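Local coordinates for protein CurF (Lyngbya majuscula, PDB 5DP2) that probably uses NADPH to form the cyclopropane ring of curacin A, as an unusual enoyl-acyl carrier protein reductase domain of a polyketide synthase, at residues T189-K194 / M207-T212. Residues are numbered along the deposited sequence; the frame is centred on the assembly and turned at random. Where two conformers were deposited one is given.
Sequences TTSPHK and MNSRTT. With NAP (NADP nicotinamide-adenine-dinucleotide phosphate), chain B.
Ser191 OG sits at the edge of the Arg210 guanidinium, beside the 2'-phosphate and adenine of NADP: in the conformer described here, Arg210 NE donates to Ser191 OG at 2.8 Å, with the hydroxyl oxygen close to the guanidinium plane. That hydroxyl in turn donates to phosphate oxygen O2X of NADP, 2.6 Å from Ser191 OG, as does the backbone N of Ser191. Thr190 OG1 is hydrogen-bonded to Ser168 OG. Arg210 NH2 reaches a second phosphate oxygen, O3X, while Lys194 NZ takes the third, O1X, at 2.7 Å and also donates to the carbonyls of Ser331 and His333. These contacts read the 2'-phosphate that distinguishes NADP from NAD, at the carboxyl ends of parallel strands 185-190 and 205-208 of the Rossmann fold. Thr190 N donates to Met207 O between the strands and, just past the second, Ser209 N to Thr190 O, both at 3.0 Å; the latter donor stands well above the carbonyl plane. Thr189 OG1, packed against Ser209 CB at 3.3 Å, is hydrogen-bonded to His165 ND1. With CG anti to the backbone N (chi1 -178°), the Asn208 amide lies beside Pro192, and OD1 accepts from Arg210 N in an Asx turn, 3.3 Å from Pro192 CD. The Arg210 guanidinium also lays one face over adenine C6A, near the rim of the group.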
loop_
_atom_site.group_PDB
_atom_site.type_symbol
_atom_site.label_atom_id
_atom_site.label_comp_id
_atom_site.label_asym_id
_atom_site.label_seq_id
_atom_site.Cartn_x
_atom_site.Cartn_y
_atom_site.Cartn_z
ATOM N N THR A 189 11.298 10.180 -8.264
ATOM C CA THR A 189 11.118 9.868 -9.691
ATOM C C THR A 189 9.649 9.601 -9.974
ATOM O O THR A 189 8.907 9.067 -9.142
ATOM C CB THR A 189 11.976 8.695 -10.181
ATOM O OG1 THR A 189 11.419 7.467 -9.690
ATOM C CG2 THR A 189 13.432 8.860 -9.789
ATOM N N THR A 190 9.224 9.977 -11.179
ATOM C CA THR A 190 7.871 9.712 -11.653
ATOM C C THR A 190 7.892 9.844 -13.185
ATOM O O THR A 190 8.880 10.256 -13.792
ATOM C CB THR A 190 6.847 10.677 -10.999
ATOM O OG1 THR A 190 5.539 10.297 -11.361
ATOM C CG2 THR A 190 7.056 12.116 -11.427
ATOM N N SER A 191 6.776 9.495 -13.806
ATOM C CA SER A 191 6.704 9.554 -15.263
ATOM C C SER A 191 6.714 11.020 -15.725
ATOM O O SER A 191 6.279 11.924 -14.989
ATOM C CB SER A 191 5.449 8.853 -15.732
ATOM O OG SER A 191 5.474 7.470 -15.406
ATOM N N PRO A 192 7.169 11.287 -16.965
ATOM C CA PRO A 192 7.351 12.676 -17.407
ATOM C C PRO A 192 6.147 13.609 -17.199
ATOM O O PRO A 192 6.343 14.771 -16.822
ATOM C CB PRO A 192 7.733 12.517 -18.879
ATOM C CG PRO A 192 8.494 11.226 -18.886
ATOM C CD PRO A 192 7.767 10.337 -17.930
ATOM N N HIS A 193 4.931 13.138 -17.455
ATOM C CA HIS A 193 3.780 13.999 -17.369
ATOM C C HIS A 193 3.306 14.244 -15.931
ATOM O O HIS A 193 2.402 15.053 -15.732
ATOM C CB HIS A 193 2.616 13.502 -18.237
ATOM C CG HIS A 193 1.921 12.304 -17.699
ATOM N ND1 HIS A 193 2.468 11.046 -17.738
ATOM C CD2 HIS A 193 0.703 12.182 -17.123
ATOM C CE1 HIS A 193 1.606 10.198 -17.210
ATOM N NE2 HIS A 193 0.531 10.862 -16.829
ATOM N N LYS A 194 3.892 13.541 -14.959
ATOM C CA LYS A 194 3.598 13.750 -13.544
ATOM C C LYS A 194 4.664 14.554 -12.822
ATOM O O LYS A 194 4.455 14.935 -11.663
ATOM C CB LYS A 194 3.372 12.403 -12.837
ATOM C CG LYS A 194 2.266 11.570 -13.460
ATOM C CD LYS A 194 1.996 10.286 -12.681
ATOM C CE LYS A 194 1.036 9.369 -13.415
ATOM N NZ LYS A 194 0.645 8.193 -12.584
ATOM N N MET A 207 12.720 13.635 -11.088
ATOM C CA MET A 207 13.363 13.077 -12.280
ATOM C C MET A 207 12.441 12.051 -12.921
ATOM O O MET A 207 11.532 11.529 -12.281
ATOM C CB MET A 207 14.699 12.376 -11.882
ATOM C CG MET A 207 15.733 13.332 -11.331
ATOM S SD MET A 207 17.009 12.516 -10.380
ATOM C CE MET A 207 16.076 12.275 -8.881
ATOM N N ASN A 208 12.724 11.721 -14.170
ATOM C CA ASN A 208 11.983 10.702 -14.893
ATOM C C ASN A 208 12.333 9.312 -14.398
ATOM O O ASN A 208 13.509 8.916 -14.368
ATOM C CB ASN A 208 12.365 10.833 -16.387
ATOM C CG ASN A 208 11.642 9.859 -17.295
ATOM O OD1 ASN A 208 10.667 9.239 -16.918
ATOM N ND2 ASN A 208 12.124 9.743 -18.531
ATOM N N SER A 209 11.299 8.556 -14.031
ATOM C CA SER A 209 11.443 7.187 -13.590
ATOM C C SER A 209 11.437 6.138 -14.702
ATOM O O SER A 209 11.716 4.971 -14.439
ATOM C CB SER A 209 10.263 6.827 -12.720
ATOM O OG SER A 209 9.086 6.966 -13.511
ATOM N N ARG A 210 11.078 6.553 -15.926
ATOM C CA ARG A 210 10.754 5.609 -16.991
ATOM C C ARG A 210 11.968 5.122 -17.759
ATOM O O ARG A 210 11.830 4.247 -18.622
ATOM C CB ARG A 210 9.697 6.194 -17.927
ATOM C CG ARG A 210 8.343 6.332 -17.270
ATOM C CD ARG A 210 7.538 5.064 -17.430
ATOM N NE ARG A 210 6.335 5.084 -16.582
ATOM C CZ ARG A 210 5.447 4.080 -16.516
ATOM N NH1 ARG A 210 5.596 2.996 -17.264
ATOM N NH2 ARG A 210 4.396 4.158 -15.712
ATOM N N THR A 211 13.147 5.646 -17.438
ATOM C CA THR A 211 14.434 5.088 -17.859
ATOM C C THR A 211 15.330 5.077 -16.624
ATOM O O THR A 211 15.014 5.710 -15.616
ATOM C CB THR A 211 15.139 5.908 -18.963
ATOM O OG1 THR A 211 15.671 7.104 -18.402
ATOM C CG2 THR A 211 14.190 6.175 -20.139
ATOM N N THR A 212 16.481 4.411 -16.747
ATOM C CA THR A 212 17.443 4.415 -15.658
ATOM C C THR A 212 18.409 5.612 -15.706
ATOM O O THR A 212 19.360 5.666 -14.929
ATOM C CB THR A 212 18.213 3.089 -15.578
ATOM O OG1 THR A 212 18.912 2.873 -16.799
ATOM C CG2 THR A 212 17.313 1.909 -15.285
HETATM P PA NAP B . 1.115 2.680 -7.200
HETATM O O1A NAP B . 0.005 3.642 -6.951
HETATM O O2A NAP B . 2.494 3.038 -6.785
HETATM O O5B NAP B . 1.068 2.309 -8.754
HETATM C C5B NAP B . 2.181 1.678 -9.400
HETATM C C4B NAP B . 3.324 2.633 -9.671
HETATM O O4B NAP B . 4.276 1.967 -10.467
HETATM C C3B NAP B . 2.922 3.890 -10.383
HETATM O O3B NAP B . 3.167 4.994 -9.508
HETATM C C2B NAP B . 3.809 3.950 -11.641
HETATM O O2B NAP B . 4.467 5.152 -11.923
HETATM C C1B NAP B . 4.895 2.936 -11.338
HETATM N N9A NAP B . 5.362 2.184 -12.495
HETATM C C8A NAP B . 4.802 1.040 -13.020
HETATM N N7A NAP B . 5.509 0.614 -14.092
HETATM C C5A NAP B . 6.524 1.477 -14.243
HETATM C C6A NAP B . 7.614 1.597 -15.154
HETATM N N6A NAP B . 7.771 0.690 -16.139
HETATM N N1A NAP B . 8.460 2.608 -15.000
HETATM C C2A NAP B . 8.274 3.489 -14.011
HETATM N N3A NAP B . 7.298 3.480 -13.099
HETATM C C4A NAP B . 6.426 2.493 -13.231
HETATM O O3 NAP B . 0.751 1.255 -6.544
HETATM P PN NAP B . 0.830 0.788 -5.014
HETATM O O1N NAP B . -0.348 -0.070 -4.759
HETATM O O2N NAP B . 1.079 1.962 -4.113
HETATM O O5D NAP B . 2.084 -0.149 -5.052
HETATM C C5D NAP B . 3.383 0.434 -5.305
HETATM C C4D NAP B . 4.388 -0.681 -5.686
HETATM O O4D NAP B . 4.818 -1.294 -4.498
HETATM C C3D NAP B . 3.800 -1.811 -6.540
HETATM O O3D NAP B . 4.862 -2.365 -7.328
HETATM C C2D NAP B . 3.291 -2.786 -5.509
HETATM O O2D NAP B . 3.235 -4.109 -6.051
HETATM C C1D NAP B . 4.315 -2.639 -4.415
HETATM N N1N NAP B . 3.920 -2.786 -2.997
HETATM C C2N NAP B . 4.584 -3.661 -2.208
HETATM C C3N NAP B . 4.272 -3.835 -0.862
HETATM C C7N NAP B . 5.038 -4.811 -0.038
HETATM O O7N NAP B . 4.568 -5.043 1.055
HETATM N N7N NAP B . 6.181 -5.351 -0.540
HETATM C C4N NAP B . 3.236 -3.078 -0.306
HETATM C C5N NAP B . 2.570 -2.184 -1.134
HETATM C C6N NAP B . 2.924 -2.044 -2.482
HETATM P P2B NAP B . 3.758 6.448 -12.534
HETATM O O1X NAP B . 2.827 6.983 -11.453
HETATM O O2X NAP B . 4.922 7.354 -12.818
HETATM O O3X NAP B . 3.004 6.000 -13.763
#